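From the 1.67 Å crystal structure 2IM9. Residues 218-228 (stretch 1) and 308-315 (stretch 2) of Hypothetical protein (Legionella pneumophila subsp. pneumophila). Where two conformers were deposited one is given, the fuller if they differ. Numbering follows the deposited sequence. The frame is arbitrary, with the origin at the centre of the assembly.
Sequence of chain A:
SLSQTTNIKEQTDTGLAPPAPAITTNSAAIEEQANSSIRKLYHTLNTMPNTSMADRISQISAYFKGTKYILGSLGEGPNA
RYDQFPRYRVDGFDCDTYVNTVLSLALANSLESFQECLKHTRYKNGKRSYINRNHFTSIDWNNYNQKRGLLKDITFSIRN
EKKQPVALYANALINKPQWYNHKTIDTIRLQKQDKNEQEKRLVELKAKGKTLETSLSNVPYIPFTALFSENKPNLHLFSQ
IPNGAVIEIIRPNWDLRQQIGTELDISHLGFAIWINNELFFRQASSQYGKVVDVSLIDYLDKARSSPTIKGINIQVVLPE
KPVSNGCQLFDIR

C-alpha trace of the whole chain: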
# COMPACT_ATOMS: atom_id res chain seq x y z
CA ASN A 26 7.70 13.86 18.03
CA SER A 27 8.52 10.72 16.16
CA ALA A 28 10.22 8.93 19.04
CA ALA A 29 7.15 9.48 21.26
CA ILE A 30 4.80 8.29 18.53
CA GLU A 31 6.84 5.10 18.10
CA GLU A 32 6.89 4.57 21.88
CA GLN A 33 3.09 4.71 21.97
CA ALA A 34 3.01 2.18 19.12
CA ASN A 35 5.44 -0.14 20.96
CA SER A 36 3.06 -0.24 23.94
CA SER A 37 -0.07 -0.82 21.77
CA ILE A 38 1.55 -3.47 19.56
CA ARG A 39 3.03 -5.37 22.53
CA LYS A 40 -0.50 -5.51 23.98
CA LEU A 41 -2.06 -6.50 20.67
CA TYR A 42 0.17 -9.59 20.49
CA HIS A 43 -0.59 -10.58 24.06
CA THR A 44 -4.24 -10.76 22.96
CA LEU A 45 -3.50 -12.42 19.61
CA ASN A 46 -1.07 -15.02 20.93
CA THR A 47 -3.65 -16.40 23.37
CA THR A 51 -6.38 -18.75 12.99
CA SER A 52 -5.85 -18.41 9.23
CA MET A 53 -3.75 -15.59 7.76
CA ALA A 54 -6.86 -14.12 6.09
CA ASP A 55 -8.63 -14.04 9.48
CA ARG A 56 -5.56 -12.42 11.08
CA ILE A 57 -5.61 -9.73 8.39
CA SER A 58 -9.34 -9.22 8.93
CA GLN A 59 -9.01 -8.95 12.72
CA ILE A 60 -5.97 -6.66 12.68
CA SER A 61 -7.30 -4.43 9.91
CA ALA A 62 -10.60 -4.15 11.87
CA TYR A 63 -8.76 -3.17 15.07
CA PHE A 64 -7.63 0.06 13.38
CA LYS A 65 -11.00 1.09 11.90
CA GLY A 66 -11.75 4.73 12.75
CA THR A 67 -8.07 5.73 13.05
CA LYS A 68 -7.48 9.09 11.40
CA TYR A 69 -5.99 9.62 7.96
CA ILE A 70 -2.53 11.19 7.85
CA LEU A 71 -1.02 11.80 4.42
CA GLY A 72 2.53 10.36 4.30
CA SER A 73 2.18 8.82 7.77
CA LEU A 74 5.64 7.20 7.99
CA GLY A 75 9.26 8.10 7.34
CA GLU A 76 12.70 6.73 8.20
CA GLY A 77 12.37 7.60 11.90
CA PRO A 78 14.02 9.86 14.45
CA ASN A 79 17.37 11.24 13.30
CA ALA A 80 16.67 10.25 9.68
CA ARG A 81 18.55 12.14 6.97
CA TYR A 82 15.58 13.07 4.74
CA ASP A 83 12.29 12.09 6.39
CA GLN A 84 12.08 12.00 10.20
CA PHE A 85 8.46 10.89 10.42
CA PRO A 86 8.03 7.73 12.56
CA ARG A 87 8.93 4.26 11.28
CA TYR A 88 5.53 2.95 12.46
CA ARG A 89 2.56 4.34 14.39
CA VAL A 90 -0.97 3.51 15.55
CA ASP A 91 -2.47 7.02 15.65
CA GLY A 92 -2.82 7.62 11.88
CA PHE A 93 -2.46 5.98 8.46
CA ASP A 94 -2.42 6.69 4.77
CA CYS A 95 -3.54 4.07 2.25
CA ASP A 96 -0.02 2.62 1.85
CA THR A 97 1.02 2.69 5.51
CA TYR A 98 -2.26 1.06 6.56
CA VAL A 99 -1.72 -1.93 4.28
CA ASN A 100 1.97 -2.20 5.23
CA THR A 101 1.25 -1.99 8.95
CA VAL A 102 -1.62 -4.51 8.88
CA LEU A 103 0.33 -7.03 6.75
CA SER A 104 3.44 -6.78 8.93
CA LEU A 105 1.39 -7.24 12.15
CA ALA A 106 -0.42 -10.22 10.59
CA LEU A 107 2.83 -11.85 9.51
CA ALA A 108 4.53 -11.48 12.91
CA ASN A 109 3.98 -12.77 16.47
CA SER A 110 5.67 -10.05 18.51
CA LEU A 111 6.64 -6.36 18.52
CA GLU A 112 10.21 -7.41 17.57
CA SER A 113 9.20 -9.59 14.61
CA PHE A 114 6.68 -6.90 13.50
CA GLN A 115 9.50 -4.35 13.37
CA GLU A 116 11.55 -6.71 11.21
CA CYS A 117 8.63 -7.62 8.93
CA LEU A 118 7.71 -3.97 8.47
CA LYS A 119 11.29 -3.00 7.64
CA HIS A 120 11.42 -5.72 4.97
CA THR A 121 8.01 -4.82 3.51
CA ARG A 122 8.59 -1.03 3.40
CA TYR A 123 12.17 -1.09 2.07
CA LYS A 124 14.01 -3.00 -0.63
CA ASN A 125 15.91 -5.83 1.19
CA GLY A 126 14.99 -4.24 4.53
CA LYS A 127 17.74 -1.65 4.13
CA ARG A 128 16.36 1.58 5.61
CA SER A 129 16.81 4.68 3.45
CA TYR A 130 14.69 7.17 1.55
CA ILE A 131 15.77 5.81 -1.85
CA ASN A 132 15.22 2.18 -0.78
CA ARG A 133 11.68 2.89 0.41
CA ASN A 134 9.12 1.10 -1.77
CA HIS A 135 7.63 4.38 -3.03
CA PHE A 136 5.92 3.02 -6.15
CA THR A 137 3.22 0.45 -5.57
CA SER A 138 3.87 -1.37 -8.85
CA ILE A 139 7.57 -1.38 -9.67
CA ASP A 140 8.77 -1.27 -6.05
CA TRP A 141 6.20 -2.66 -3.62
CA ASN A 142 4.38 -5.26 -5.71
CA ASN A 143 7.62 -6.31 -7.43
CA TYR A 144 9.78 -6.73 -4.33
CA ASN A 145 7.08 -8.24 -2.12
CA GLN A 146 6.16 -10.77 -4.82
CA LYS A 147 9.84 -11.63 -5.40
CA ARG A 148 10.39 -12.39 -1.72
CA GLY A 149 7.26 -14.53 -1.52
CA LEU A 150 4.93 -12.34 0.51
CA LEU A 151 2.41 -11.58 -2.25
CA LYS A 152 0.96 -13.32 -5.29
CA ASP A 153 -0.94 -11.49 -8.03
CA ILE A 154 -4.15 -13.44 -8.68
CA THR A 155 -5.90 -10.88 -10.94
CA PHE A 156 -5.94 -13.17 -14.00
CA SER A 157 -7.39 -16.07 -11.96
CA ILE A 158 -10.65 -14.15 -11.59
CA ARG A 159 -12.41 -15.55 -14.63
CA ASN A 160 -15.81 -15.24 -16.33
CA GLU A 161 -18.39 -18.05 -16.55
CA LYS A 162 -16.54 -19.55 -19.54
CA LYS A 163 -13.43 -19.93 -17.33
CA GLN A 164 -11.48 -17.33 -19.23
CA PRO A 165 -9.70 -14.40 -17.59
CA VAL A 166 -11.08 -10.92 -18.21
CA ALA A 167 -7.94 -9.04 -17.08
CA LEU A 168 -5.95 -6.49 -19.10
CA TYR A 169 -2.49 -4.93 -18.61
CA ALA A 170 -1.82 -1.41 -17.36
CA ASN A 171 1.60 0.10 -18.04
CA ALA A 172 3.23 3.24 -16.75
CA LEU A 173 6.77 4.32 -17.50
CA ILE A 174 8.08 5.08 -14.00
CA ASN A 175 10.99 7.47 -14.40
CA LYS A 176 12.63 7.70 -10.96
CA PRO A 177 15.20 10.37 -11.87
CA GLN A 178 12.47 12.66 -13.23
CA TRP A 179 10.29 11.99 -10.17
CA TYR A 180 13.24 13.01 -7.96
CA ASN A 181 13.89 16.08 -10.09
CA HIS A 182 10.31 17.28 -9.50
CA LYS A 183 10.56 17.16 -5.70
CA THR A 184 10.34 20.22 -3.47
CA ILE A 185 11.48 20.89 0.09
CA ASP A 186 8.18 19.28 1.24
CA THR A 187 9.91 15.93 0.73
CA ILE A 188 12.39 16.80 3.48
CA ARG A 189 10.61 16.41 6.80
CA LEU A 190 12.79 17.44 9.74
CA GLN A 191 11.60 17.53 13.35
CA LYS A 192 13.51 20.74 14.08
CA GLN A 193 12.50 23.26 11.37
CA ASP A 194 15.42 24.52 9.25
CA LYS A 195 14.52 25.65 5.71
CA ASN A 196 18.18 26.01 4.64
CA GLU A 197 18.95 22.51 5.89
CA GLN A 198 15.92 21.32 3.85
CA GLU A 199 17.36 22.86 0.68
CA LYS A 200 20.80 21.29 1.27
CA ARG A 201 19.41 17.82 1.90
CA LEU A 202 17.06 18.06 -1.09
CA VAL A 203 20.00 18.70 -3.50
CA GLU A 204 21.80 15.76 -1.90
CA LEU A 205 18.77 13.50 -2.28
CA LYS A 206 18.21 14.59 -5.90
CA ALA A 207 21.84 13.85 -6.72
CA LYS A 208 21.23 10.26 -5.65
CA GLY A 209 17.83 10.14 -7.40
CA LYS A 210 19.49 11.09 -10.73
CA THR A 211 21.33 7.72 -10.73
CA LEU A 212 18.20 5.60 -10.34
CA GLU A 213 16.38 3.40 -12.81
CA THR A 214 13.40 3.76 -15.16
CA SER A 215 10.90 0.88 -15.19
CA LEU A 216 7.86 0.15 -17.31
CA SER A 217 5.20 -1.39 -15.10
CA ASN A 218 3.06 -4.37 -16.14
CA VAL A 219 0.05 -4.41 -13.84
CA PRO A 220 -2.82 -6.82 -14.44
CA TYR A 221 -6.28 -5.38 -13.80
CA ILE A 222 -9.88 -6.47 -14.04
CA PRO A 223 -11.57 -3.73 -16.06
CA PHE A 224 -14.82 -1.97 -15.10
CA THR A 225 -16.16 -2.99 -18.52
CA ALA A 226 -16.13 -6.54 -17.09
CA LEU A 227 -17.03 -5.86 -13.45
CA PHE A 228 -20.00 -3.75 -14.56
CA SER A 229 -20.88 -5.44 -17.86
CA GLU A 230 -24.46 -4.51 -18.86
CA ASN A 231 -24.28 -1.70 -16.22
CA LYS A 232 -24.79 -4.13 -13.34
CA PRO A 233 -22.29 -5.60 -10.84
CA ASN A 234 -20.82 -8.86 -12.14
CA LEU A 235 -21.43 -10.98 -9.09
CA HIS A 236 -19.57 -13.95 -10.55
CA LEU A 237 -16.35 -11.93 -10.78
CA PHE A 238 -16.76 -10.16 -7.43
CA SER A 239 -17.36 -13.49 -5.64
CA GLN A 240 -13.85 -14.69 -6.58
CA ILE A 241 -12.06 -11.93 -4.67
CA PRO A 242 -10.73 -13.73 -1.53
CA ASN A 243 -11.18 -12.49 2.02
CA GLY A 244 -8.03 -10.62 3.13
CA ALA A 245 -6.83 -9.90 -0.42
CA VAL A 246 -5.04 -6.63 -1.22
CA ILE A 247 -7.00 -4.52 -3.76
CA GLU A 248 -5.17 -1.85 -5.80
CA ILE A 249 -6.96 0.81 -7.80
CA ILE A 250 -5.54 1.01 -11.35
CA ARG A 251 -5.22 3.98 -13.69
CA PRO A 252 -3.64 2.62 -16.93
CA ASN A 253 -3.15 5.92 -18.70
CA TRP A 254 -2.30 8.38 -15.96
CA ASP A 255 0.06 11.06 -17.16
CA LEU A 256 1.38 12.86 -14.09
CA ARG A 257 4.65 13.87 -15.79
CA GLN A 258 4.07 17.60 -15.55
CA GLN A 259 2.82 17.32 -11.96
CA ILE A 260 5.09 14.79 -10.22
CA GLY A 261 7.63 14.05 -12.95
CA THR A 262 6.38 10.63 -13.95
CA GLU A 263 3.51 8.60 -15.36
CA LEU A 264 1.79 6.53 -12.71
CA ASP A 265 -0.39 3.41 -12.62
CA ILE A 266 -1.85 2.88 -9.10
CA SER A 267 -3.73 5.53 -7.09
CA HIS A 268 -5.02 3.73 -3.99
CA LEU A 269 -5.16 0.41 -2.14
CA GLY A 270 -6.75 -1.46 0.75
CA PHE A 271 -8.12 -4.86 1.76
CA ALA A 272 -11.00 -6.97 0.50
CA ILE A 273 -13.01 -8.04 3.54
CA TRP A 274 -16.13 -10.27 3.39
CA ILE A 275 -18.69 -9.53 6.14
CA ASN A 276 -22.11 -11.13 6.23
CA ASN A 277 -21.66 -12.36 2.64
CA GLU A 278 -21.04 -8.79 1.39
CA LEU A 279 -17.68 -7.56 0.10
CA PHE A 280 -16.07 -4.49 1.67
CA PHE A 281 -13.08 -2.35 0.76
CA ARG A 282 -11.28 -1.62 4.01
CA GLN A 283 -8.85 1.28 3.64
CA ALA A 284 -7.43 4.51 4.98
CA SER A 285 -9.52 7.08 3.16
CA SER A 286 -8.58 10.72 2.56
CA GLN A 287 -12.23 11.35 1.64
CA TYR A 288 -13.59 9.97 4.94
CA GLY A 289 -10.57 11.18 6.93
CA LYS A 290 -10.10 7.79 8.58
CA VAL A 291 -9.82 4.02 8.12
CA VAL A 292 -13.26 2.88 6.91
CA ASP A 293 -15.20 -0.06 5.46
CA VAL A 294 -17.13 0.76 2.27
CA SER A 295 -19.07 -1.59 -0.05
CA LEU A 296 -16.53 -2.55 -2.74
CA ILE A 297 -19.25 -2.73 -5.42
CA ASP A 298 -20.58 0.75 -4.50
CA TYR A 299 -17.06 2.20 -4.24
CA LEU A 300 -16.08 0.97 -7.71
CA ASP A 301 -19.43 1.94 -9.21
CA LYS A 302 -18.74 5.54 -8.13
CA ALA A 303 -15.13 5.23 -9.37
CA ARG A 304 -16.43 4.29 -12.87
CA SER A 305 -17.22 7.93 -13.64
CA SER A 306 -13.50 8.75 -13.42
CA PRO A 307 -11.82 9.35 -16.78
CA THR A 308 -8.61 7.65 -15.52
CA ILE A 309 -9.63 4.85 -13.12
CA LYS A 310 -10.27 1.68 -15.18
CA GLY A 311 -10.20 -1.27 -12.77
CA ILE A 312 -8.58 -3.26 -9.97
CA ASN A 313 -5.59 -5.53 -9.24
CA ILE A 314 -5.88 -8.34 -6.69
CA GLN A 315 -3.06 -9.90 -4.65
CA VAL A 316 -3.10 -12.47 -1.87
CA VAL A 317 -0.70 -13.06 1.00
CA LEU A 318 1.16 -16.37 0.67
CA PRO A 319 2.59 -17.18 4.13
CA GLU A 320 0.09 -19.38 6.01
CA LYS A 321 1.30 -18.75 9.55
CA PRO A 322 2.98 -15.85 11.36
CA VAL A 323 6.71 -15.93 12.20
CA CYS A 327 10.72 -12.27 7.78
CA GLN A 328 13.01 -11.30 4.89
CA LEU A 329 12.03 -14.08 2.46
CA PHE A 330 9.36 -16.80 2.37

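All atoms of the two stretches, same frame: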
# COMPACT_ATOMS: atom_id res chain seq x y z
N ASN A 218 3.93 -3.44 -15.42
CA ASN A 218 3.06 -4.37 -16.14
C ASN A 218 2.06 -4.90 -15.10
O ASN A 218 2.30 -5.92 -14.40
CB ASN A 218 3.85 -5.51 -16.80
CG ASN A 218 3.12 -6.12 -18.00
OD1 ASN A 218 2.37 -5.43 -18.71
ND2 ASN A 218 3.37 -7.40 -18.25
N VAL A 219 0.95 -4.18 -14.96
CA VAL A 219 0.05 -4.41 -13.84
C VAL A 219 -1.26 -5.00 -14.35
O VAL A 219 -2.04 -4.29 -15.00
CB VAL A 219 -0.27 -3.10 -13.10
CG1 VAL A 219 -1.22 -3.37 -11.92
CG2 VAL A 219 1.05 -2.41 -12.62
N PRO A 220 -1.52 -6.28 -14.02
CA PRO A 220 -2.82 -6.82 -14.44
C PRO A 220 -3.97 -6.08 -13.76
O PRO A 220 -3.83 -5.65 -12.60
CB PRO A 220 -2.76 -8.28 -13.97
CG PRO A 220 -1.28 -8.58 -13.88
CD PRO A 220 -0.71 -7.30 -13.33
N TYR A 221 -5.08 -5.93 -14.46
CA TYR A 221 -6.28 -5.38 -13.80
C TYR A 221 -7.54 -5.94 -14.42
O TYR A 221 -7.58 -6.23 -15.63
CB TYR A 221 -6.30 -3.83 -13.78
CG TYR A 221 -6.55 -3.17 -15.13
CD1 TYR A 221 -7.82 -2.70 -15.47
CD2 TYR A 221 -5.51 -3.01 -16.06
CE1 TYR A 221 -8.06 -2.07 -16.70
CE2 TYR A 221 -5.76 -2.41 -17.32
CZ TYR A 221 -7.03 -1.94 -17.62
OH TYR A 221 -7.26 -1.33 -18.84
N ILE A 222 -8.55 -6.11 -13.57
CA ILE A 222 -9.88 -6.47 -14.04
C ILE A 222 -10.57 -5.16 -14.35
O ILE A 222 -10.73 -4.31 -13.47
CB ILE A 222 -10.68 -7.20 -12.96
CG1 ILE A 222 -9.96 -8.48 -12.52
CG2 ILE A 222 -12.06 -7.61 -13.50
CD1 ILE A 222 -10.60 -9.09 -11.30
N PRO A 223 -10.98 -4.98 -15.62
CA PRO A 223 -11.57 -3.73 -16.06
C PRO A 223 -13.02 -3.54 -15.61
O PRO A 223 -13.75 -4.53 -15.44
CB PRO A 223 -11.55 -3.88 -17.59
CG PRO A 223 -11.67 -5.30 -17.81
CD PRO A 223 -10.87 -5.95 -16.72
N PHE A 224 -13.44 -2.28 -15.46
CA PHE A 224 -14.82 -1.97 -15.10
C PHE A 224 -15.79 -2.42 -16.18
O PHE A 224 -16.96 -2.71 -15.89
CB PHE A 224 -15.02 -0.48 -14.81
CG PHE A 224 -14.31 0.01 -13.57
CD1 PHE A 224 -14.12 -0.82 -12.48
CD2 PHE A 224 -13.86 1.34 -13.50
CE1 PHE A 224 -13.47 -0.36 -11.34
CE2 PHE A 224 -13.24 1.82 -12.37
CZ PHE A 224 -13.02 0.96 -11.28
N THR A 225 -15.32 -2.49 -17.42
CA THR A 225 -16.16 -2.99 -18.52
C THR A 225 -16.59 -4.44 -18.27
O THR A 225 -17.62 -4.90 -18.80
CB THR A 225 -15.44 -2.88 -19.88
OG1 THR A 225 -14.20 -3.60 -19.81
CG2 THR A 225 -15.20 -1.42 -20.23
N ALA A 226 -15.80 -5.17 -17.47
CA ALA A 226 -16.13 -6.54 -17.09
C ALA A 226 -16.92 -6.57 -15.78
O ALA A 226 -17.94 -7.24 -15.67
CB ALA A 226 -14.86 -7.38 -16.97
N LEU A 227 -16.44 -5.83 -14.78
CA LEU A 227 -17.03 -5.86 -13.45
C LEU A 227 -18.43 -5.25 -13.44
O LEU A 227 -19.24 -5.57 -12.57
CB LEU A 227 -16.15 -5.10 -12.46
CG LEU A 227 -14.85 -5.79 -12.06
CD1 LEU A 227 -14.03 -4.81 -11.24
CD2 LEU A 227 -15.12 -7.04 -11.23
N PHE A 228 -18.69 -4.38 -14.42
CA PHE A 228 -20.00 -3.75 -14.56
C PHE A 228 -20.56 -3.95 -15.96
O PHE A 228 -21.22 -3.06 -16.49
CB PHE A 228 -19.94 -2.27 -14.18
CG PHE A 228 -19.60 -2.06 -12.75
CD1 PHE A 228 -20.59 -2.10 -11.77
CD2 PHE A 228 -18.27 -1.90 -12.37
CE1 PHE A 228 -20.27 -1.94 -10.43
CE2 PHE A 228 -17.93 -1.74 -11.01
CZ PHE A 228 -18.93 -1.77 -10.05
N THR A 308 -9.91 8.35 -15.58
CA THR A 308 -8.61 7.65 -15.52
C THR A 308 -8.62 6.31 -14.78
O THR A 308 -7.78 5.46 -15.06
CB THR A 308 -7.54 8.54 -14.86
OG1 THR A 308 -8.00 8.99 -13.59
CG2 THR A 308 -7.28 9.77 -15.75
N ILE A 309 -9.55 6.13 -13.84
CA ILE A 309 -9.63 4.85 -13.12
C ILE A 309 -10.33 3.82 -14.02
O ILE A 309 -11.43 4.07 -14.49
CB ILE A 309 -10.38 4.97 -11.78
CG1 ILE A 309 -9.73 6.04 -10.88
CG2 ILE A 309 -10.41 3.60 -11.06
CD1 ILE A 309 -10.61 6.44 -9.67
N LYS A 310 -9.70 2.67 -14.25
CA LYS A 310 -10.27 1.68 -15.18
C LYS A 310 -10.47 0.29 -14.59
O LYS A 310 -11.06 -0.57 -15.25
CB LYS A 310 -9.42 1.56 -16.46
CG LYS A 310 -9.38 2.83 -17.33
CD LYS A 310 -10.74 3.14 -17.93
CE LYS A 310 -10.74 4.48 -18.66
NZ LYS A 310 -12.08 4.75 -19.28
N GLY A 311 -9.95 0.04 -13.40
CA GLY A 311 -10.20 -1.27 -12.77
C GLY A 311 -9.36 -1.57 -11.55
O GLY A 311 -8.81 -0.66 -10.91
N ILE A 312 -9.27 -2.85 -11.21
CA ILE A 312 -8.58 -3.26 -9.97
C ILE A 312 -7.59 -4.42 -10.14
O ILE A 312 -7.78 -5.28 -10.99
CB ILE A 312 -9.60 -3.66 -8.88
CG1 ILE A 312 -10.48 -4.85 -9.32
CG2 ILE A 312 -10.42 -2.43 -8.45
CD1 ILE A 312 -11.42 -5.36 -8.20
N ASN A 313 -6.56 -4.43 -9.31
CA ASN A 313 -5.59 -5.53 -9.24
C ASN A 313 -5.80 -6.22 -7.91
O ASN A 313 -6.10 -5.56 -6.91
CB ASN A 313 -4.16 -4.97 -9.40
CG ASN A 313 -3.07 -6.01 -9.15
OD1 ASN A 313 -2.72 -6.32 -8.01
ND2 ASN A 313 -2.50 -6.52 -10.22
N ILE A 314 -5.64 -7.55 -7.90
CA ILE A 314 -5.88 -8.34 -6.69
C ILE A 314 -4.66 -9.20 -6.38
O ILE A 314 -4.18 -9.95 -7.23
CB ILE A 314 -7.13 -9.27 -6.82
CG1 ILE A 314 -8.39 -8.48 -7.25
CG2 ILE A 314 -7.43 -9.98 -5.50
CD1 ILE A 314 -8.58 -8.37 -8.75
N GLN A 315 -4.18 -9.09 -5.14
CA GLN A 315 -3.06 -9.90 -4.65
C GLN A 315 -3.46 -10.60 -3.37
O GLN A 315 -4.32 -10.12 -2.62
CB GLN A 315 -1.87 -9.00 -4.35
CG GLN A 315 -1.21 -8.46 -5.60
CD GLN A 315 -0.04 -7.61 -5.25
OE1 GLN A 315 -0.21 -6.49 -4.75
NE2 GLN A 315 1.16 -8.14 -5.48
O HOH W 1 -12.70 -0.41 -17.66

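Where two β-strands cross rather than run in strict register, side-chain shape can complete the pairing, and the contact between residues 219-223 and 311-315 is a compact example. The strands run at 125° to one another, so regular antiparallel pairing is confined to a short segment. At its heart Ile 222 and Ile 312 form a hydrogen-bonded pair: Ile 222 N donates to Ile 312 O at 2.8 Å, and Ile 312 N returns the bond to Ile 222 O at 3.1 Å. One step on, Pro 223 faces Gly 311. Proline has no amide hydrogen to offer, but a non-hydrogen-bonded position asks for none.

The closeness of the backbones here depends on Gly 311. Its CA lies 4.3 Å from Pro 223 CA and 3.2 Å from Ile 222 O, the latter a CA-H...O contact. A β-carbon at this point would fall 2.1 Å from Ile 222 O and 2.7 Å from Tyr 221 CD1, and the backbone angles would also jam it against the preceding carbonyl. The space a β-carbon would need is thus taken by Ile 222 O and the Tyr 221 ring, while Phe 224 covers a different side of the glycine. The Phe 224 ring lays one face over it, with Gly 311 CA 3.9 Å from the ring centroid and close to the ring normal, a CH-π contact. Tyr 221 brings CD1 to 3.9 Å from the same Gly 311 CA, while its ring edge meets Lys 310 O, 3.7 Å from Tyr 221 CE1.

That carbonyl is unusually busy. Lys 310 O accepts a hydrogen bond from Phe 224 N at 2.9 Å, so the chain is held just as it turns from strand into helix, with Pro 223 as the N-cap residue. A water also donates to Lys 310 O at 2.9 Å, and Pro 223 CA approaches Lys 310 O at 3.3 Å in a CA-H...O contact. The lysine side chain itself starts away from the partner and remains exposed, as suits a charged residue at the margin. Beside it, Ile 309 supplies a methyl to the phenylalanine: Phe 224 CE2 and Ile 309 CG2 are 3.6 Å apart.

The face carrying Ile 222 and Ile 312 is aliphatic. The two project to the same side of the sheet, with Ile 222 CB 4.3 Å from Ile 312 CG1. Beyond them, Ile 222 CD1 lies 3.3 Å from Ile 314 CD1, a short contact made by one of the two conformers of Ile 314. Leu 227, pointing toward the partner strand from the short helix, sets CD1 4.0 Å from Ile 312 CG1. Branched aliphatic side chains suit this buried patch because their methyls can fill small gaps and they bring no polar atoms to satisfy.

At the far end a side chain takes over from the backbone. Asn 313 ND2 donates to Pro 220 O at 2.9 Å, nearly straight at 164°, and also packs 3.8 Å from Val 219 CG1. The bond gives the buried Asn 313 ND2 a well-placed acceptor.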